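PDB 6L0A: dihydroorotase from Saccharomyces cerevisiae S288C, which catalyses the reversible, zinc-dependent cyclisation of N-carbamoyl-L-aspartate to dihydroorotate, the third step of de novo pyrimidine biosynthesis. Local coordinates for residues C[278-292]-C[346-359]. Numbering follows the deposited sequence.
Sequences YSQSFAIPYIAQVFE and IIPFKAGDKLSWSV
Y286 and F349 hold the middle of this contact through both their rings and a polar bond. The edge of F349, led by CD2, points onto one face of the Y286 ring in a T-shaped pair (planes at 65°), while F282 CB lies over the opposite face. From the rim of the same tyrosine, OH donates to F349 O (2.6 Å), so the phenol is clasped on both faces and tied at its end. Three further direct bonds and two waters link the segments. F349 N gives a nearly straight bond to Y278 O (2.9 Å), and a water joins Y278 N to I347 O. On the helix, Q289, bent at chi2 (59°), turns OE1 to S356 N (2.8 Å), which approaches in the carbonyl plane; a second water donates to both Q289 OE1 and P285 O. One turn on, E292 OE1 takes a weak, bent bond from W357 NE1 (2.8 Å), while its OE2 forms a salt bridge with K329. K350 NZ pairs with D353 OD2 across the second of two overlapping type II turns (348-351 and 350-353). Among apolar contacts, L355 CD1 meets P285 CB (3.7 Å) and reaches F282 CB and the Y286 ring, A288 CB rests against W357 CD1, and I346 CG2 presses on Y278 CB and CG (3.6 Å). In this TIM-barrel-type amidohydrolase, Y278, its side chain about 8 Å from that of zinc ligand H16, packs with Y286 on I346 and the following turns; P285 to E292 of helix 283-293 line strand 354-362, L327 of strand 324-328 touches A288 and W357, and helix 20-32 touches Y278 and I346.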
loop_
_atom_site.group_PDB
_atom_site.type_symbol
_atom_site.label_atom_id
_atom_site.label_comp_id
_atom_site.label_asym_id
_atom_site.label_seq_id
_atom_site.Cartn_x
_atom_site.Cartn_y
_atom_site.Cartn_z
ATOM N N TYR C 278 -6.849 6.202 -13.554
ATOM C CA TYR C 278 -7.447 6.751 -14.772
ATOM C C TYR C 278 -8.962 6.580 -14.721
ATOM O O TYR C 278 -9.478 5.469 -14.888
ATOM C CB TYR C 278 -6.889 6.089 -16.030
ATOM C CG TYR C 278 -7.624 6.595 -17.249
ATOM C CD1 TYR C 278 -7.371 7.863 -17.747
ATOM C CD2 TYR C 278 -8.616 5.833 -17.859
ATOM C CE1 TYR C 278 -8.065 8.361 -18.857
ATOM C CE2 TYR C 278 -9.325 6.324 -18.971
ATOM C CZ TYR C 278 -9.046 7.590 -19.453
ATOM O OH TYR C 278 -9.740 8.080 -20.553
ATOM N N SER C 279 -9.678 7.691 -14.550
ATOM C CA SER C 279 -11.123 7.651 -14.421
ATOM C C SER C 279 -11.855 8.455 -15.493
ATOM O O SER C 279 -13.090 8.497 -15.465
ATOM C CB SER C 279 -11.549 8.152 -13.031
ATOM O OG SER C 279 -11.062 9.464 -12.798
ATOM N N GLN C 280 -11.146 9.079 -16.437
ATOM C CA GLN C 280 -11.802 10.050 -17.323
ATOM C C GLN C 280 -12.899 9.405 -18.160
ATOM O O GLN C 280 -13.982 9.985 -18.318
ATOM C CB GLN C 280 -10.784 10.718 -18.236
ATOM C CG GLN C 280 -11.210 12.108 -18.677
ATOM C CD GLN C 280 -11.091 13.108 -17.544
ATOM O OE1 GLN C 280 -9.986 13.438 -17.120
ATOM N NE2 GLN C 280 -12.229 13.565 -17.018
ATOM N N SER C 281 -12.641 8.209 -18.702
ATOM C CA SER C 281 -13.552 7.597 -19.677
ATOM C C SER C 281 -14.946 7.328 -19.120
ATOM O O SER C 281 -15.900 7.196 -19.902
ATOM C CB SER C 281 -12.959 6.287 -20.208
ATOM O OG SER C 281 -11.899 6.517 -21.131
ATOM N N PHE C 282 -15.103 7.227 -17.802
ATOM C CA PHE C 282 -16.412 6.956 -17.223
ATOM C C PHE C 282 -16.659 7.836 -16.015
ATOM O O PHE C 282 -17.370 7.441 -15.090
ATOM C CB PHE C 282 -16.555 5.471 -16.862
ATOM C CG PHE C 282 -16.347 4.566 -18.038
ATOM C CD1 PHE C 282 -17.405 4.253 -18.879
ATOM C CD2 PHE C 282 -15.094 4.062 -18.334
ATOM C CE1 PHE C 282 -17.217 3.437 -19.978
ATOM C CE2 PHE C 282 -14.897 3.252 -19.435
ATOM C CZ PHE C 282 -15.962 2.940 -20.258
ATOM N N ALA C 283 -16.093 9.049 -16.034
ATOM C CA ALA C 283 -16.049 9.903 -14.853
ATOM C C ALA C 283 -17.423 10.070 -14.212
ATOM O O ALA C 283 -17.617 9.746 -13.039
ATOM C CB ALA C 283 -15.448 11.260 -15.237
ATOM N N ILE C 284 -18.399 10.575 -14.961
ATOM C CA ILE C 284 -19.688 10.851 -14.337
ATOM C C ILE C 284 -20.414 9.555 -13.969
ATOM O O ILE C 284 -20.972 9.474 -12.865
ATOM C CB ILE C 284 -20.557 11.753 -15.231
ATOM C CG1 ILE C 284 -19.839 13.086 -15.466
ATOM C CG2 ILE C 284 -21.896 12.007 -14.555
ATOM C CD1 ILE C 284 -19.652 13.901 -14.193
ATOM N N PRO C 285 -20.446 8.529 -14.832
ATOM C CA PRO C 285 -21.014 7.235 -14.394
ATOM C C PRO C 285 -20.431 6.682 -13.093
ATOM O O PRO C 285 -21.193 6.108 -12.302
ATOM C CB PRO C 285 -20.723 6.313 -15.583
ATOM C CG PRO C 285 -20.712 7.226 -16.767
ATOM C CD PRO C 285 -20.103 8.512 -16.270
ATOM N N TYR C 286 -19.120 6.837 -12.834
ATOM C CA TYR C 286 -18.567 6.404 -11.547
ATOM C C TYR C 286 -19.247 7.128 -10.396
ATOM O O TYR C 286 -19.641 6.516 -9.394
ATOM C CB TYR C 286 -17.054 6.671 -11.465
ATOM C CG TYR C 286 -16.147 5.876 -12.370
ATOM C CD1 TYR C 286 -16.174 4.483 -12.383
ATOM C CD2 TYR C 286 -15.227 6.521 -13.182
ATOM C CE1 TYR C 286 -15.329 3.768 -13.205
ATOM C CE2 TYR C 286 -14.370 5.821 -14.004
ATOM C CZ TYR C 286 -14.429 4.437 -14.012
ATOM O OH TYR C 286 -13.583 3.753 -14.831
ATOM N N ILE C 287 -19.347 8.453 -10.499
ATOM C CA ILE C 287 -19.923 9.239 -9.418
ATOM C C ILE C 287 -21.399 8.892 -9.235
ATOM O O ILE C 287 -21.905 8.820 -8.109
ATOM C CB ILE C 287 -19.718 10.736 -9.700
ATOM C CG1 ILE C 287 -18.219 11.048 -9.814
ATOM C CG2 ILE C 287 -20.357 11.561 -8.612
ATOM C CD1 ILE C 287 -17.457 10.792 -8.523
ATOM N N ALA C 288 -22.106 8.684 -10.344
ATOM C CA ALA C 288 -23.517 8.326 -10.274
ATOM C C ALA C 288 -23.708 7.020 -9.519
ATOM O O ALA C 288 -24.680 6.859 -8.772
ATOM C CB ALA C 288 -24.095 8.227 -11.682
ATOM N N GLN C 289 -22.771 6.085 -9.676
ATOM C CA GLN C 289 -22.838 4.839 -8.919
ATOM C C GLN C 289 -22.896 5.115 -7.424
ATOM O O GLN C 289 -23.705 4.521 -6.697
ATOM C CB GLN C 289 -21.636 3.958 -9.263
ATOM C CG GLN C 289 -21.816 2.487 -8.897
ATOM C CD GLN C 289 -23.016 1.878 -9.586
ATOM O OE1 GLN C 289 -23.200 2.041 -10.797
ATOM N NE2 GLN C 289 -23.846 1.171 -8.821
ATOM N N VAL C 290 -22.053 6.030 -6.949
ATOM C CA VAL C 290 -21.989 6.337 -5.524
ATOM C C VAL C 290 -23.268 7.014 -5.059
ATOM O O VAL C 290 -23.835 6.663 -4.016
ATOM C CB VAL C 290 -20.758 7.209 -5.230
ATOM C CG1 VAL C 290 -20.723 7.601 -3.750
ATOM C CG2 VAL C 290 -19.503 6.468 -5.656
ATOM N N PHE C 291 -23.740 8.007 -5.817
ATOM C CA PHE C 291 -24.920 8.743 -5.384
ATOM C C PHE C 291 -26.168 7.865 -5.413
ATOM O O PHE C 291 -27.049 8.016 -4.562
ATOM C CB PHE C 291 -25.102 9.986 -6.253
ATOM C CG PHE C 291 -24.223 11.148 -5.843
ATOM C CD1 PHE C 291 -22.849 11.103 -6.040
ATOM C CD2 PHE C 291 -24.775 12.280 -5.266
ATOM C CE1 PHE C 291 -22.043 12.174 -5.674
ATOM C CE2 PHE C 291 -23.977 13.355 -4.891
ATOM C CZ PHE C 291 -22.601 13.296 -5.099
ATOM N N GLU C 292 -26.239 6.925 -6.350
ATOM C CA GLU C 292 -27.344 5.969 -6.355
ATOM C C GLU C 292 -27.295 5.076 -5.124
ATOM O O GLU C 292 -28.291 4.931 -4.402
ATOM C CB GLU C 292 -27.300 5.127 -7.627
ATOM C CG GLU C 292 -28.231 3.924 -7.572
ATOM C CD GLU C 292 -28.785 3.558 -8.922
ATOM O OE1 GLU C 292 -27.985 3.216 -9.818
ATOM O OE2 GLU C 292 -30.023 3.618 -9.089
ATOM N N ILE C 346 -4.127 1.793 -21.335
ATOM C CA ILE C 346 -4.388 2.255 -19.976
ATOM C C ILE C 346 -5.391 1.312 -19.338
ATOM O O ILE C 346 -6.392 0.942 -19.964
ATOM C CB ILE C 346 -4.942 3.692 -19.954
ATOM C CG1 ILE C 346 -3.986 4.666 -20.624
ATOM C CG2 ILE C 346 -5.254 4.131 -18.517
ATOM C CD1 ILE C 346 -4.717 5.893 -21.155
ATOM N N ILE C 347 -5.149 0.946 -18.083
ATOM C CA ILE C 347 -6.111 0.185 -17.293
ATOM C C ILE C 347 -7.050 1.184 -16.623
ATOM O O ILE C 347 -6.597 1.956 -15.759
ATOM C CB ILE C 347 -5.414 -0.709 -16.259
ATOM C CG1 ILE C 347 -4.219 -1.428 -16.897
ATOM C CG2 ILE C 347 -6.401 -1.699 -15.692
ATOM C CD1 ILE C 347 -4.625 -2.437 -17.982
ATOM N N PRO C 348 -8.332 1.213 -16.980
ATOM C CA PRO C 348 -9.259 2.152 -16.346
ATOM C C PRO C 348 -9.645 1.710 -14.943
ATOM O O PRO C 348 -9.568 0.532 -14.576
ATOM C CB PRO C 348 -10.473 2.123 -17.280
ATOM C CG PRO C 348 -10.467 0.685 -17.804
ATOM C CD PRO C 348 -9.010 0.349 -17.973
ATOM N N PHE C 349 -10.073 2.696 -14.157
ATOM C CA PHE C 349 -10.606 2.433 -12.831
ATOM C C PHE C 349 -11.764 1.443 -12.903
ATOM O O PHE C 349 -12.655 1.571 -13.751
ATOM C CB PHE C 349 -11.066 3.750 -12.204
ATOM C CG PHE C 349 -11.601 3.616 -10.821
ATOM C CD1 PHE C 349 -10.849 3.013 -9.829
ATOM C CD2 PHE C 349 -12.860 4.108 -10.509
ATOM C CE1 PHE C 349 -11.345 2.894 -8.558
ATOM C CE2 PHE C 349 -13.360 4.005 -9.239
ATOM C CZ PHE C 349 -12.605 3.392 -8.258
ATOM N N LYS C 350 -11.740 0.446 -12.017
ATOM C CA LYS C 350 -12.826 -0.529 -11.869
ATOM C C LYS C 350 -13.037 -1.336 -13.145
ATOM O O LYS C 350 -14.163 -1.738 -13.456
ATOM C CB LYS C 350 -14.134 0.143 -11.444
ATOM C CG LYS C 350 -14.211 0.453 -9.956
ATOM C CD LYS C 350 -15.436 1.271 -9.611
ATOM C CE LYS C 350 -16.723 0.559 -10.012
ATOM N NZ LYS C 350 -17.049 -0.574 -9.095
ATOM N N ALA C 351 -11.950 -1.580 -13.870
ATOM C CA ALA C 351 -11.996 -2.335 -15.113
ATOM C C ALA C 351 -12.755 -3.646 -14.934
ATOM O O ALA C 351 -12.527 -4.387 -13.972
ATOM C CB ALA C 351 -10.574 -2.608 -15.603
ATOM N N GLY C 352 -13.695 -3.902 -15.851
ATOM C CA GLY C 352 -14.498 -5.103 -15.821
ATOM C C GLY C 352 -15.763 -5.018 -15.000
ATOM O O GLY C 352 -16.595 -5.932 -15.086
ATOM N N ASP C 353 -15.946 -3.957 -14.212
ATOM C CA ASP C 353 -17.100 -3.875 -13.331
ATOM C C ASP C 353 -18.332 -3.370 -14.079
ATOM O O ASP C 353 -18.255 -2.879 -15.207
ATOM C CB ASP C 353 -16.818 -2.954 -12.148
ATOM C CG ASP C 353 -15.848 -3.556 -11.157
ATOM O OD1 ASP C 353 -15.448 -4.727 -11.343
ATOM O OD2 ASP C 353 -15.492 -2.852 -10.188
ATOM N N LYS C 354 -19.477 -3.483 -13.409
ATOM C CA LYS C 354 -20.741 -2.947 -13.896
ATOM C C LYS C 354 -20.973 -1.544 -13.355
ATOM O O LYS C 354 -20.638 -1.249 -12.204
ATOM C CB LYS C 354 -21.909 -3.837 -13.464
ATOM C CG LYS C 354 -22.213 -5.004 -14.371
ATOM C CD LYS C 354 -23.431 -5.759 -13.852
ATOM C CE LYS C 354 -23.138 -7.241 -13.695
ATOM N NZ LYS C 354 -22.255 -7.513 -12.525
ATOM N N LEU C 355 -21.567 -0.691 -14.190
ATOM C CA LEU C 355 -22.045 0.628 -13.793
ATOM C C LEU C 355 -23.520 0.731 -14.158
ATOM O O LEU C 355 -23.913 0.341 -15.259
ATOM C CB LEU C 355 -21.244 1.741 -14.479
ATOM C CG LEU C 355 -19.780 1.906 -14.055
ATOM C CD1 LEU C 355 -19.129 3.029 -14.832
ATOM C CD2 LEU C 355 -19.713 2.180 -12.570
ATOM N N SER C 356 -24.332 1.249 -13.233
ATOM C CA SER C 356 -25.776 1.303 -13.448
ATOM C C SER C 356 -26.197 2.392 -14.431
ATOM O O SER C 356 -27.312 2.327 -14.965
ATOM C CB SER C 356 -26.500 1.524 -12.114
ATOM O OG SER C 356 -26.535 0.339 -11.333
ATOM N N TRP C 357 -25.343 3.382 -14.683
ATOM C CA TRP C 357 -25.703 4.543 -15.483
ATOM C C TRP C 357 -24.757 4.721 -16.662
ATOM O O TRP C 357 -23.617 4.254 -16.657
ATOM C CB TRP C 357 -25.683 5.815 -14.640
ATOM C CG TRP C 357 -26.628 5.790 -13.511
ATOM C CD1 TRP C 357 -26.416 5.251 -12.282
ATOM C CD2 TRP C 357 -27.947 6.336 -13.495
ATOM N NE1 TRP C 357 -27.523 5.431 -11.492
ATOM C CE2 TRP C 357 -28.479 6.095 -12.216
ATOM C CE3 TRP C 357 -28.732 7.006 -14.440
ATOM C CZ2 TRP C 357 -29.766 6.496 -11.855
ATOM C CZ3 TRP C 357 -30.007 7.407 -14.080
ATOM C CH2 TRP C 357 -30.510 7.155 -12.800
ATOM N N SER C 358 -25.257 5.422 -17.677
ATOM C CA SER C 358 -24.487 5.825 -18.844
ATOM C C SER C 358 -24.691 7.324 -19.034
ATOM O O SER C 358 -25.548 7.932 -18.389
ATOM C CB SER C 358 -24.912 5.048 -20.100
ATOM O OG SER C 358 -24.963 3.650 -19.843
ATOM N N VAL C 359 -23.904 7.932 -19.917
ATOM C CA VAL C 359 -23.983 9.377 -20.123
ATOM C C VAL C 359 -23.979 9.674 -21.617
ATOM O O VAL C 359 -23.260 9.033 -22.392
ATOM C CB VAL C 359 -22.842 10.132 -19.393
ATOM C CG1 VAL C 359 -21.484 9.802 -19.992
ATOM C CG2 VAL C 359 -23.091 11.645 -19.414
HETATM O O HOH W 1 -6.777 3.258 -13.314
HETATM O O HOH W 2 -23.348 4.264 -12.547
#